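Local coordinates for guanine nucleotide exchange protein (Legionella pneumophila, PDB 1XT0) that probably acts as a guanine-nucleotide exchange factor for ADP-ribosylation factor GTPases, and is represented here by its N-terminal, all-helical Sec7 domain, at residues 73-78 with 110-115; 87-92 with 183-188; 115-120 with 129-134. All blocks are in the same frame, centred on the assembly; numbering follows the deposited sequence.

Contact 1: residues 73-78 with 110-115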
ATOM      1  N   GLN A  73      -4.226  12.222   2.282  1.00 16.79           N
ATOM      2  CA  GLN A  73      -4.479  12.084   3.706  1.00 19.79           C
ATOM      3  C   GLN A  73      -5.319  10.830   3.951  1.00 18.89           C
ATOM      4  O   GLN A  73      -5.102  10.122   4.935  1.00 18.75           O
ATOM      5  CB  GLN A  73      -5.197  13.321   4.246  1.00 19.66           C
ATOM      6  CG  GLN A  73      -5.104  13.461   5.740  1.00 27.99           C
ATOM      7  CD  GLN A  73      -3.697  13.742   6.218  1.00 24.88           C
ATOM      8  OE1 GLN A  73      -3.071  14.718   5.809  1.00 30.06           O
ATOM      9  NE2 GLN A  73      -3.196  12.895   7.099  1.00 29.94           N
ATOM     10  N   VAL A  74      -6.269  10.550   3.059  1.00 17.27           N
ATOM     11  CA  VAL A  74      -7.091   9.345   3.211  1.00 17.74           C
ATOM     12  C   VAL A  74      -6.195   8.109   3.101  1.00 17.11           C
ATOM     13  O   VAL A  74      -6.323   7.175   3.884  1.00 15.25           O
ATOM     14  CB  VAL A  74      -8.195   9.245   2.136  1.00 18.58           C
ATOM     15  CG1 VAL A  74      -8.938   7.906   2.271  1.00 16.54           C
ATOM     16  CG2 VAL A  74      -9.178  10.407   2.298  1.00 19.61           C
ATOM     17  N   LEU A  75      -5.280   8.126   2.133  1.00 17.65           N
ATOM     18  CA  LEU A  75      -4.352   7.016   1.926  1.00 16.65           C
ATOM     19  C   LEU A  75      -3.495   6.802   3.170  1.00 17.13           C
ATOM     20  O   LEU A  75      -3.296   5.676   3.610  1.00 19.43           O
ATOM     21  CB  LEU A  75      -3.425   7.287   0.734  1.00 15.26           C
ATOM     22  CG  LEU A  75      -2.314   6.236   0.557  1.00 16.94           C
ATOM     23  CD1 LEU A  75      -2.955   4.893   0.208  1.00 11.65           C
ATOM     24  CD2 LEU A  75      -1.326   6.652  -0.535  1.00 17.42           C
ATOM     25  N   LYS A  76      -2.976   7.887   3.726  1.00 16.84           N
ATOM     26  CA  LYS A  76      -2.145   7.791   4.920  1.00 18.88           C
ATOM     27  C   LYS A  76      -2.930   7.102   6.032  1.00 18.97           C
ATOM     28  O   LYS A  76      -2.430   6.186   6.675  1.00 18.49           O
ATOM     29  CB  LYS A  76      -1.700   9.185   5.366  1.00 20.07           C
ATOM     30  CG  LYS A  76      -0.785   9.206   6.587  1.00 24.99           C
ATOM     31  CD  LYS A  76      -0.112  10.564   6.711  1.00 27.51           C
ATOM     32  CE  LYS A  76       0.641  10.721   8.018  1.00 29.54           C
ATOM     33  NZ  LYS A  76      -0.301  10.859   9.162  1.00 31.14           N
ATOM     34  N   ALA A  77      -4.172   7.536   6.235  1.00 18.62           N
ATOM     35  CA  ALA A  77      -5.024   6.954   7.261  1.00 19.07           C
ATOM     36  C   ALA A  77      -5.330   5.493   6.933  1.00 18.44           C
ATOM     37  O   ALA A  77      -5.321   4.630   7.808  1.00 19.14           O
ATOM     38  CB  ALA A  77      -6.334   7.755   7.373  1.00 17.70           C
ATOM     39  N   PHE A  78      -5.588   5.229   5.660  1.00 18.39           N
ATOM     40  CA  PHE A  78      -5.922   3.890   5.200  1.00 17.97           C
ATOM     41  C   PHE A  78      -4.813   2.864   5.434  1.00 19.05           C
ATOM     42  O   PHE A  78      -5.068   1.735   5.848  1.00 16.10           O
ATOM     43  CB  PHE A  78      -6.283   3.950   3.716  1.00 18.73           C
ATOM     44  CG  PHE A  78      -6.620   2.615   3.113  1.00 19.18           C
ATOM     45  CD1 PHE A  78      -5.622   1.812   2.567  1.00 20.28           C
ATOM     46  CD2 PHE A  78      -7.935   2.173   3.065  1.00 19.20           C
ATOM     47  CE1 PHE A  78      -5.930   0.588   1.976  1.00 21.87           C
ATOM     48  CE2 PHE A  78      -8.262   0.940   2.474  1.00 22.83           C
ATOM     49  CZ  PHE A  78      -7.258   0.148   1.927  1.00 23.21           C
ATOM     50  N   ASP A 110       3.549   4.330  -7.341  1.00 22.90           N
ATOM     51  CA  ASP A 110       4.619   4.871  -6.509  1.00 22.94           C
ATOM     52  C   ASP A 110       4.075   5.539  -5.246  1.00 22.31           C
ATOM     53  O   ASP A 110       4.629   5.377  -4.161  1.00 20.76           O
ATOM     54  CB  ASP A 110       5.453   5.875  -7.301  1.00 26.19           C
ATOM     55  CG  ASP A 110       6.747   6.228  -6.598  1.00 29.70           C
ATOM     56  OD1 ASP A 110       7.554   5.306  -6.357  1.00 32.53           O
ATOM     57  OD2 ASP A 110       6.958   7.418  -6.281  1.00 34.33           O
ATOM     58  N   ARG A 111       2.993   6.295  -5.384  1.00 21.40           N
ATOM     59  CA  ARG A 111       2.399   6.950  -4.228  1.00 21.32           C
ATOM     60  C   ARG A 111       1.889   5.910  -3.229  1.00 19.53           C
ATOM     61  O   ARG A 111       1.990   6.113  -2.025  1.00 17.18           O
ATOM     62  CB  ARG A 111       1.270   7.903  -4.665  1.00 24.67           C
ATOM     63  CG  ARG A 111       1.799   9.228  -5.224  1.00 27.18           C
ATOM     64  CD  ARG A 111       0.705  10.271  -5.367  1.00 27.66           C
ATOM     65  NE  ARG A 111      -0.139  10.005  -6.516  1.00 32.46           N
ATOM     66  CZ  ARG A 111       0.072  10.490  -7.733  1.00 31.59           C
ATOM     67  NH1 ARG A 111       1.100  11.286  -7.965  1.00 30.64           N
ATOM     68  NH2 ARG A 111      -0.740  10.156  -8.725  1.00 32.78           N
ATOM     69  N   LEU A 112       1.362   4.790  -3.726  1.00 18.78           N
ATOM     70  CA  LEU A 112       0.883   3.733  -2.836  1.00 20.66           C
ATOM     71  C   LEU A 112       2.074   3.115  -2.104  1.00 21.74           C
ATOM     72  O   LEU A 112       2.033   2.916  -0.885  1.00 23.56           O
ATOM     73  CB  LEU A 112       0.140   2.637  -3.622  1.00 19.09           C
ATOM     74  CG  LEU A 112      -1.112   3.038  -4.414  1.00 17.60           C
ATOM     75  CD1 LEU A 112      -1.806   1.788  -4.934  1.00 15.42           C
ATOM     76  CD2 LEU A 112      -2.069   3.828  -3.516  1.00 18.44           C
ATOM     77  N   VAL A 113       3.144   2.819  -2.839  1.00 21.02           N
ATOM     78  CA  VAL A 113       4.321   2.233  -2.213  1.00 22.70           C
ATOM     79  C   VAL A 113       4.896   3.190  -1.178  1.00 22.80           C
ATOM     80  O   VAL A 113       5.352   2.766  -0.116  1.00 24.40           O
ATOM     81  CB  VAL A 113       5.423   1.893  -3.243  1.00 24.58           C
ATOM     82  CG1 VAL A 113       6.696   1.453  -2.511  1.00 26.00           C
ATOM     83  CG2 VAL A 113       4.946   0.778  -4.169  1.00 24.96           C
ATOM     84  N   GLN A 114       4.872   4.482  -1.487  1.00 21.62           N
ATOM     85  CA  GLN A 114       5.378   5.475  -0.552  1.00 23.37           C
ATOM     86  C   GLN A 114       4.556   5.436   0.737  1.00 21.37           C
ATOM     87  O   GLN A 114       5.108   5.490   1.832  1.00 19.45           O
ATOM     88  CB  GLN A 114       5.328   6.878  -1.165  1.00 24.58           C
ATOM     89  CG  GLN A 114       6.230   7.039  -2.380  1.00 31.42           C
ATOM     90  CD  GLN A 114       6.513   8.493  -2.735  1.00 35.36           C
ATOM     91  OE1 GLN A 114       7.090   8.782  -3.787  1.00 38.75           O
ATOM     92  NE2 GLN A 114       6.118   9.412  -1.856  1.00 36.89           N
ATOM     93  N   SER A 115       3.237   5.325   0.600  1.00 19.89           N
ATOM     94  CA  SER A 115       2.360   5.270   1.765  1.00 20.45           C
ATOM     95  C   SER A 115       2.721   4.059   2.627  1.00 19.80           C
ATOM     96  O   SER A 115       2.797   4.157   3.853  1.00 20.91           O
ATOM     97  CB  SER A 115       0.899   5.177   1.326  1.00 22.56           C
ATOM     98  OG  SER A 115       0.043   4.973   2.436  1.00 23.89           O
TER
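Leu75 drives its forked end into Ser115, and this is the tight part of the contact. Leu75 CD2 lies only 3.3 Å from Ser115 CB, closer than two carbons usually pack, and the branch carbon Leu75 CG is 3.3 Å from Ser115 OG. The reach comes from the leucine torsion: with CG set opposite the backbone N (chi1 173°), both methyls extend toward the facing helix. CD2 also rests on the backbone, 3.7 Å from Arg111 O, while CD1 meets Leu112 CD2 at 4.0 Å, the two leucine side chains crossing at about a right angle. Leucine suits the spot because its two methyls let one buried side chain touch Ser115, Arg111 O and Leu112 at once, and serine suits its partner because a short side chain lets the backbones approach: Lys76 CA and Ser115 CA are 6.1 Å apart. The hydroxyl that this places beside an apolar group is satisfied by Thr79, whose OG1 is hydrogen-bonded to Ser115 OG and to Leu75 O.

The contact loosens toward solvent at exposed Lys76, which contributes little more than its backbone, its long chain carrying the amine away. Arg111 leads off elsewhere, to the loop at Ser65 and Pro67, where NE bonds Ser65 O. The segment axes pass 10.1 Å apart at a signed crossing angle of -45°.

Each helix has other neighbours too. Val74, Ala77 and Phe78 of helix 69-80 pack on helix 40-50, whereas Val113 of helix 106-123 sits on Tyr135, Ala138 and Ile142 of helix 131-147.

Contact 2: residues 87-92 with 183-188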
ATOM      1  N   GLN A  87       4.805  -9.271  11.517  1.00 44.21           N
ATOM      2  CA  GLN A  87       4.585  -9.773  10.168  1.00 41.18           C
ATOM      3  C   GLN A  87       5.805  -9.247   9.415  1.00 37.67           C
ATOM      4  O   GLN A  87       6.058  -8.048   9.425  1.00 37.71           O
ATOM      5  CB  GLN A  87       3.300  -9.168   9.598  1.00 44.11           C
ATOM      6  CG  GLN A  87       2.821  -9.766   8.295  1.00 44.57           C
ATOM      7  CD  GLN A  87       1.756  -8.908   7.640  1.00 46.92           C
ATOM      8  OE1 GLN A  87       1.131  -9.307   6.656  1.00 47.40           O
ATOM      9  NE2 GLN A  87       1.550  -7.714   8.181  1.00 47.64           N
ATOM     10  N   SER A  88       6.566 -10.134   8.785  1.00 34.52           N
ATOM     11  CA  SER A  88       7.774  -9.727   8.063  1.00 32.06           C
ATOM     12  C   SER A  88       7.540  -8.598   7.062  1.00 30.83           C
ATOM     13  O   SER A  88       6.409  -8.358   6.624  1.00 28.54           O
ATOM     14  CB  SER A  88       8.365 -10.912   7.315  1.00 30.00           C
ATOM     15  OG  SER A  88       7.616 -11.143   6.143  1.00 31.08           O
ATOM     16  N   PHE A  89       8.628  -7.920   6.695  1.00 27.71           N
ATOM     17  CA  PHE A  89       8.578  -6.823   5.737  1.00 25.71           C
ATOM     18  C   PHE A  89       7.915  -7.303   4.440  1.00 25.84           C
ATOM     19  O   PHE A  89       7.007  -6.659   3.922  1.00 25.27           O
ATOM     20  CB  PHE A  89       9.998  -6.333   5.432  1.00 24.58           C
ATOM     21  CG  PHE A  89      10.057  -5.237   4.404  1.00 21.95           C
ATOM     22  CD1 PHE A  89       9.836  -3.914   4.764  1.00 19.10           C
ATOM     23  CD2 PHE A  89      10.318  -5.531   3.071  1.00 23.29           C
ATOM     24  CE1 PHE A  89       9.876  -2.903   3.819  1.00 18.95           C
ATOM     25  CE2 PHE A  89      10.358  -4.521   2.111  1.00 21.59           C
ATOM     26  CZ  PHE A  89      10.136  -3.204   2.487  1.00 19.61           C
ATOM     27  N   VAL A  90       8.384  -8.439   3.928  1.00 25.11           N
ATOM     28  CA  VAL A  90       7.857  -9.020   2.697  1.00 24.65           C
ATOM     29  C   VAL A  90       6.368  -9.366   2.818  1.00 26.09           C
ATOM     30  O   VAL A  90       5.584  -9.069   1.919  1.00 24.59           O
ATOM     31  CB  VAL A  90       8.668 -10.290   2.299  1.00 23.75           C
ATOM     32  CG1 VAL A  90       8.016 -10.995   1.110  1.00 22.88           C
ATOM     33  CG2 VAL A  90      10.110  -9.895   1.943  1.00 21.65           C
ATOM     34  N   GLU A  91       5.985  -9.985   3.931  1.00 26.90           N
ATOM     35  CA  GLU A  91       4.593 -10.353   4.162  1.00 28.49           C
ATOM     36  C   GLU A  91       3.750  -9.085   4.200  1.00 28.22           C
ATOM     37  O   GLU A  91       2.637  -9.050   3.685  1.00 30.61           O
ATOM     38  CB  GLU A  91       4.454 -11.121   5.486  1.00 29.48           C
ATOM     39  CG  GLU A  91       5.087 -12.509   5.451  1.00 36.74           C
ATOM     40  CD  GLU A  91       5.608 -12.995   6.805  1.00 39.08           C
ATOM     41  OE1 GLU A  91       6.259 -14.061   6.827  1.00 44.74           O
ATOM     42  OE2 GLU A  91       5.384 -12.329   7.839  1.00 39.14           O
ATOM     43  N   GLY A  92       4.296  -8.041   4.809  1.00 27.84           N
ATOM     44  CA  GLY A  92       3.579  -6.784   4.901  1.00 26.40           C
ATOM     45  C   GLY A  92       3.385  -6.140   3.543  1.00 26.06           C
ATOM     46  O   GLY A  92       2.284  -5.681   3.220  1.00 26.89           O
ATOM     47  N   GLU A 183      18.882 -11.683   3.627  1.00 22.43           N
ATOM     48  CA  GLU A 183      18.884 -13.075   3.182  1.00 26.17           C
ATOM     49  C   GLU A 183      17.459 -13.597   3.343  1.00 24.82           C
ATOM     50  O   GLU A 183      16.957 -14.314   2.484  1.00 25.37           O
ATOM     51  CB  GLU A 183      19.847 -13.923   4.027  1.00 27.97           C
ATOM     52  CG  GLU A 183      21.276 -13.417   4.034  1.00 34.79           C
ATOM     53  CD  GLU A 183      22.188 -14.234   4.936  1.00 40.15           C
ATOM     54  OE1 GLU A 183      23.371 -13.848   5.090  1.00 40.00           O
ATOM     55  OE2 GLU A 183      21.722 -15.259   5.488  1.00 41.68           O
ATOM     56  N   GLU A 184      16.814 -13.220   4.447  1.00 25.05           N
ATOM     57  CA  GLU A 184      15.435 -13.627   4.728  1.00 26.45           C
ATOM     58  C   GLU A 184      14.481 -13.026   3.696  1.00 25.02           C
ATOM     59  O   GLU A 184      13.607 -13.705   3.177  1.00 23.53           O
ATOM     60  CB  GLU A 184      15.005 -13.162   6.123  1.00 29.65           C
ATOM     61  CG  GLU A 184      13.635 -13.687   6.552  1.00 34.61           C
ATOM     62  CD  GLU A 184      13.109 -13.016   7.813  1.00 37.67           C
ATOM     63  OE1 GLU A 184      13.912 -12.780   8.740  1.00 41.11           O
ATOM     64  OE2 GLU A 184      11.891 -12.735   7.885  1.00 39.61           O
ATOM     65  N   LEU A 185      14.659 -11.739   3.418  1.00 24.75           N
ATOM     66  CA  LEU A 185      13.833 -11.031   2.452  1.00 23.85           C
ATOM     67  C   LEU A 185      13.932 -11.695   1.079  1.00 22.35           C
ATOM     68  O   LEU A 185      12.917 -11.945   0.437  1.00 22.86           O
ATOM     69  CB  LEU A 185      14.278  -9.566   2.369  1.00 25.26           C
ATOM     70  CG  LEU A 185      13.485  -8.596   1.490  1.00 25.16           C
ATOM     71  CD1 LEU A 185      13.781  -7.169   1.935  1.00 27.63           C
ATOM     72  CD2 LEU A 185      13.826  -8.799   0.024  1.00 22.40           C
ATOM     73  N   TYR A 186      15.161 -11.976   0.648  1.00 23.85           N
ATOM     74  CA  TYR A 186      15.432 -12.612  -0.643  1.00 24.97           C
ATOM     75  C   TYR A 186      14.749 -13.976  -0.756  1.00 26.80           C
ATOM     76  O   TYR A 186      14.209 -14.317  -1.807  1.00 28.07           O
ATOM     77  CB  TYR A 186      16.945 -12.792  -0.837  1.00 24.44           C
ATOM     78  CG  TYR A 186      17.367 -13.322  -2.201  1.00 22.44           C
ATOM     79  CD1 TYR A 186      17.729 -12.451  -3.227  1.00 23.38           C
ATOM     80  CD2 TYR A 186      17.406 -14.694  -2.460  1.00 24.70           C
ATOM     81  CE1 TYR A 186      18.120 -12.927  -4.479  1.00 22.32           C
ATOM     82  CE2 TYR A 186      17.797 -15.186  -3.708  1.00 22.76           C
ATOM     83  CZ  TYR A 186      18.152 -14.297  -4.715  1.00 24.76           C
ATOM     84  OH  TYR A 186      18.533 -14.776  -5.958  1.00 22.91           O
ATOM     85  N   SER A 187      14.782 -14.750   0.327  1.00 27.55           N
ATOM     86  CA  SER A 187      14.177 -16.082   0.353  1.00 28.21           C
ATOM     87  C   SER A 187      12.658 -16.038   0.283  1.00 28.36           C
ATOM     88  O   SER A 187      12.033 -16.929  -0.300  1.00 28.92           O
ATOM     89  CB  SER A 187      14.595 -16.842   1.620  1.00 29.13           C
ATOM     90  OG  SER A 187      15.979 -17.159   1.603  1.00 31.24           O
ATOM     91  N   GLU A 188      12.061 -15.012   0.882  1.00 26.97           N
ATOM     92  CA  GLU A 188      10.607 -14.881   0.873  1.00 27.77           C
ATOM     93  C   GLU A 188      10.064 -14.548  -0.512  1.00 28.41           C
ATOM     94  O   GLU A 188       9.155 -15.216  -1.010  1.00 26.98           O
ATOM     95  CB  GLU A 188      10.161 -13.816   1.874  1.00 27.57           C
ATOM     96  CG  GLU A 188      10.028 -14.334   3.292  1.00 28.69           C
ATOM     97  CD  GLU A 188       9.632 -13.249   4.276  1.00 31.32           C
ATOM     98  OE1 GLU A 188      10.525 -12.494   4.731  1.00 31.18           O
ATOM     99  OE2 GLU A 188       8.427 -13.144   4.587  1.00 30.19           O
TER
HETATM  100  O   HOH W   1      11.033  -9.842   4.991  1.00 22.26           O
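Glu184, which is exposed to solvent, makes the first, marginal touch with Ser88, its OE2 lying 4.0 Å from Ser88 CB. One residue on, Leu185 supplies the apolar part of the contact. Its CG packs 3.6 Å from Val90 CG2, and its CD1 approaches the Phe89 ring obliquely, nearest at CD2. Beta-branched Val90 is well placed here, since it offers one methyl to Leu185 and the other to the next turn of the facing helix.

That next turn brings Glu188, whose side chain runs past Val90 in the opposite direction, Glu188 CB lying 3.6 Å from Val90 CG1. Beyond CG the glutamate extends, and its carboxylate arrives at the beginning of helix 89-99. There Ser88 is the N-cap and forms a capping box with Glu91. The sure half of the box is Ser88 N donating to Glu91 OE2 at 2.7 Å, meeting it from above the carboxylate plane. Ser88 OG appears to accept from Glu91 N and to donate to Glu188 OE2, but its position in the model is less certain, and both bonds share that doubt. The other oxygen, Glu188 OE1, accepts from a water at 2.7 Å that itself accepts from Val90 N, so the water bridges the carboxylate to the helix's first turn. An N-terminal helix end would be expected to attract such a group. The cost is a near meeting of like charges: Glu91 OE1 and Glu188 OE2 are 3.2 Å apart, their planes turned 72°, which may raise the pKa of one of them.

Phe89 and Leu185 both continue onto Leu137 and Thr141 of helix 131-147, which thus underlies the joint, while Tyr186 leans on Val161 and Leu164 of helix 161-167.

Contact 3: residues 115-120 with 129-134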
ATOM      1  N   SER A 115       3.237   5.325   0.600  1.00 19.89           N
ATOM      2  CA  SER A 115       2.360   5.270   1.765  1.00 20.45           C
ATOM      3  C   SER A 115       2.721   4.059   2.627  1.00 19.80           C
ATOM      4  O   SER A 115       2.797   4.157   3.853  1.00 20.91           O
ATOM      5  CB  SER A 115       0.899   5.177   1.326  1.00 22.56           C
ATOM      6  OG  SER A 115       0.043   4.973   2.436  1.00 23.89           O
ATOM      7  N   PHE A 116       2.944   2.919   1.980  1.00 18.17           N
ATOM      8  CA  PHE A 116       3.312   1.704   2.698  1.00 20.18           C
ATOM      9  C   PHE A 116       4.629   1.861   3.448  1.00 20.28           C
ATOM     10  O   PHE A 116       4.736   1.492   4.614  1.00 20.23           O
ATOM     11  CB  PHE A 116       3.452   0.519   1.741  1.00 18.60           C
ATOM     12  CG  PHE A 116       4.241  -0.629   2.322  1.00 21.49           C
ATOM     13  CD1 PHE A 116       3.612  -1.618   3.073  1.00 21.10           C
ATOM     14  CD2 PHE A 116       5.617  -0.704   2.134  1.00 19.24           C
ATOM     15  CE1 PHE A 116       4.339  -2.668   3.625  1.00 20.56           C
ATOM     16  CE2 PHE A 116       6.359  -1.751   2.686  1.00 23.13           C
ATOM     17  CZ  PHE A 116       5.717  -2.735   3.432  1.00 21.42           C
ATOM     18  N   SER A 117       5.636   2.399   2.775  1.00 22.18           N
ATOM     19  CA  SER A 117       6.940   2.564   3.403  1.00 24.24           C
ATOM     20  C   SER A 117       6.848   3.440   4.651  1.00 23.51           C
ATOM     21  O   SER A 117       7.524   3.188   5.645  1.00 22.56           O
ATOM     22  CB  SER A 117       7.932   3.166   2.409  1.00 24.46           C
ATOM     23  OG  SER A 117       7.747   4.563   2.319  1.00 31.54           O
ATOM     24  N   GLY A 118       5.999   4.462   4.594  1.00 24.26           N
ATOM     25  CA  GLY A 118       5.835   5.354   5.727  1.00 24.51           C
ATOM     26  C   GLY A 118       5.220   4.631   6.909  1.00 25.39           C
ATOM     27  O   GLY A 118       5.694   4.749   8.043  1.00 24.56           O
ATOM     28  N   ALA A 119       4.162   3.875   6.635  1.00 24.08           N
ATOM     29  CA  ALA A 119       3.465   3.115   7.665  1.00 24.58           C
ATOM     30  C   ALA A 119       4.354   1.991   8.212  1.00 23.13           C
ATOM     31  O   ALA A 119       4.384   1.745   9.422  1.00 22.69           O
ATOM     32  CB  ALA A 119       2.153   2.535   7.095  1.00 20.92           C
ATOM     33  N   TYR A 120       5.070   1.306   7.324  1.00 21.64           N
ATOM     34  CA  TYR A 120       5.943   0.223   7.760  1.00 23.21           C
ATOM     35  C   TYR A 120       6.954   0.743   8.777  1.00 24.96           C
ATOM     36  O   TYR A 120       7.199   0.111   9.809  1.00 23.71           O
ATOM     37  CB  TYR A 120       6.711  -0.400   6.586  1.00 21.94           C
ATOM     38  CG  TYR A 120       7.506  -1.610   7.025  1.00 22.07           C
ATOM     39  CD1 TYR A 120       6.878  -2.841   7.221  1.00 21.70           C
ATOM     40  CD2 TYR A 120       8.850  -1.497   7.383  1.00 21.08           C
ATOM     41  CE1 TYR A 120       7.558  -3.917   7.772  1.00 20.07           C
ATOM     42  CE2 TYR A 120       9.538  -2.573   7.940  1.00 20.51           C
ATOM     43  CZ  TYR A 120       8.877  -3.778   8.132  1.00 19.57           C
ATOM     44  OH  TYR A 120       9.528  -4.838   8.712  1.00 21.61           O
ATOM     45  N   SER A 129      15.631   2.478   9.488  1.00 26.08           N
ATOM     46  CA  SER A 129      15.928   3.770  10.100  1.00 27.12           C
ATOM     47  C   SER A 129      14.878   4.858   9.853  1.00 26.59           C
ATOM     48  O   SER A 129      14.587   5.653  10.743  1.00 29.50           O
ATOM     49  CB  SER A 129      17.317   4.236   9.638  1.00 29.33           C
ATOM     50  OG  SER A 129      17.721   5.421  10.294  1.00 31.98           O
ATOM     51  N   ASN A 130      14.307   4.899   8.656  1.00 27.03           N
ATOM     52  CA  ASN A 130      13.276   5.888   8.343  1.00 25.18           C
ATOM     53  C   ASN A 130      12.409   5.458   7.158  1.00 25.07           C
ATOM     54  O   ASN A 130      12.577   4.354   6.629  1.00 23.56           O
ATOM     55  CB  ASN A 130      13.907   7.256   8.069  1.00 25.46           C
ATOM     56  CG  ASN A 130      14.794   7.271   6.829  1.00 26.24           C
ATOM     57  OD1 ASN A 130      15.374   8.301   6.491  1.00 30.62           O
ATOM     58  ND2 ASN A 130      14.901   6.141   6.154  1.00 23.96           N
ATOM     59  N   ALA A 131      11.489   6.335   6.749  1.00 23.97           N
ATOM     60  CA  ALA A 131      10.580   6.054   5.632  1.00 24.39           C
ATOM     61  C   ALA A 131      11.329   5.851   4.317  1.00 23.40           C
ATOM     62  O   ALA A 131      11.000   4.952   3.545  1.00 23.57           O
ATOM     63  CB  ALA A 131       9.551   7.187   5.482  1.00 22.50           C
ATOM     64  N   ASP A 132      12.330   6.686   4.065  1.00 23.49           N
ATOM     65  CA  ASP A 132      13.124   6.574   2.842  1.00 24.93           C
ATOM     66  C   ASP A 132      13.779   5.197   2.716  1.00 23.70           C
ATOM     67  O   ASP A 132      13.830   4.622   1.631  1.00 23.79           O
ATOM     68  CB  ASP A 132      14.204   7.655   2.817  1.00 27.33           C
ATOM     69  CG  ASP A 132      13.661   9.013   2.427  1.00 33.26           C
ATOM     70  OD1 ASP A 132      12.432   9.222   2.538  1.00 37.99           O
ATOM     71  OD2 ASP A 132      14.464   9.878   2.015  1.00 35.42           O
ATOM     72  N   ALA A 133      14.284   4.684   3.833  1.00 22.14           N
ATOM     73  CA  ALA A 133      14.934   3.382   3.866  1.00 20.53           C
ATOM     74  C   ALA A 133      13.919   2.295   3.555  1.00 20.19           C
ATOM     75  O   ALA A 133      14.214   1.350   2.818  1.00 20.22           O
ATOM     76  CB  ALA A 133      15.562   3.141   5.242  1.00 20.32           C
ATOM     77  N   ALA A 134      12.723   2.431   4.123  1.00 20.61           N
ATOM     78  CA  ALA A 134      11.652   1.465   3.891  1.00 20.72           C
ATOM     79  C   ALA A 134      11.250   1.496   2.419  1.00 20.46           C
ATOM     80  O   ALA A 134      10.954   0.457   1.823  1.00 22.34           O
ATOM     81  CB  ALA A 134      10.443   1.797   4.766  1.00 19.38           C
TER
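The ring of Tyr120 is met obliquely by the methyl of Ala134, with Tyr120 CD2 4.5 Å from Ala134 CB, and it packs edge-to-face with Phe89. A second ring, Phe116, carries Tyr120 CB over one face, 4.0 Å above its plane and displaced toward the rim. Phe116 also packs edge-to-face with Phe84 and meets Phe96 with the planes at about 55°. Both rings are buried, and they join an aromatic cluster with Phe84, Phe89 and Phe96.

Beside the rings the helices come together through small residues. Ala134 CB sits 3.4 Å from Ser117 O and also touches Ser117 CB. One turn earlier, Gly118 offers its CA to Ala131 CB at 4.2 Å. The short side chains of Ser117, Ala131 and Ala134 do little to hold the backbones apart, and the CA atoms of Ser117 and Ala134 approach to 4.9 Å. The Ser117 hydroxyl, tucked between its own N and carbonyl carbon (chi1 80°), is bonded to Gln114 O of the preceding turn, a common way for a buried helical serine to satisfy itself.

The two segments belong to a pair of successive helices in the all-helical Sec7 domain. In relatives these two helices flank the groove that receives the GTPase, with the catalytic glutamate in the loop preceding the first of them.

How the contacts relate
From the N terminus, the first helix to enter any of these contacts is 69-80, and contact 1 closes a loop when helix 106-123 returns to it. Helix 89-99 lies within that loop and opens contact 2, which closes only at helix 179-191, near the chain's C-terminal end, so contacts 1 and 2 cross. Contact 3 begins where contact 1 ends, sharing Ser115, closes a short loop to helix 131-147, and is nested wholly within contact 2. Helix 106-123 is thus joined to helix 69-80 by contact 1 and to helix 131-147 by contact 3. Contacts 2 and 3 also touch: Gly92 C lies 3.6 Å from Phe116 CE1. Contacts 1 and 2 remain apart, their centres about 21 Å from each other.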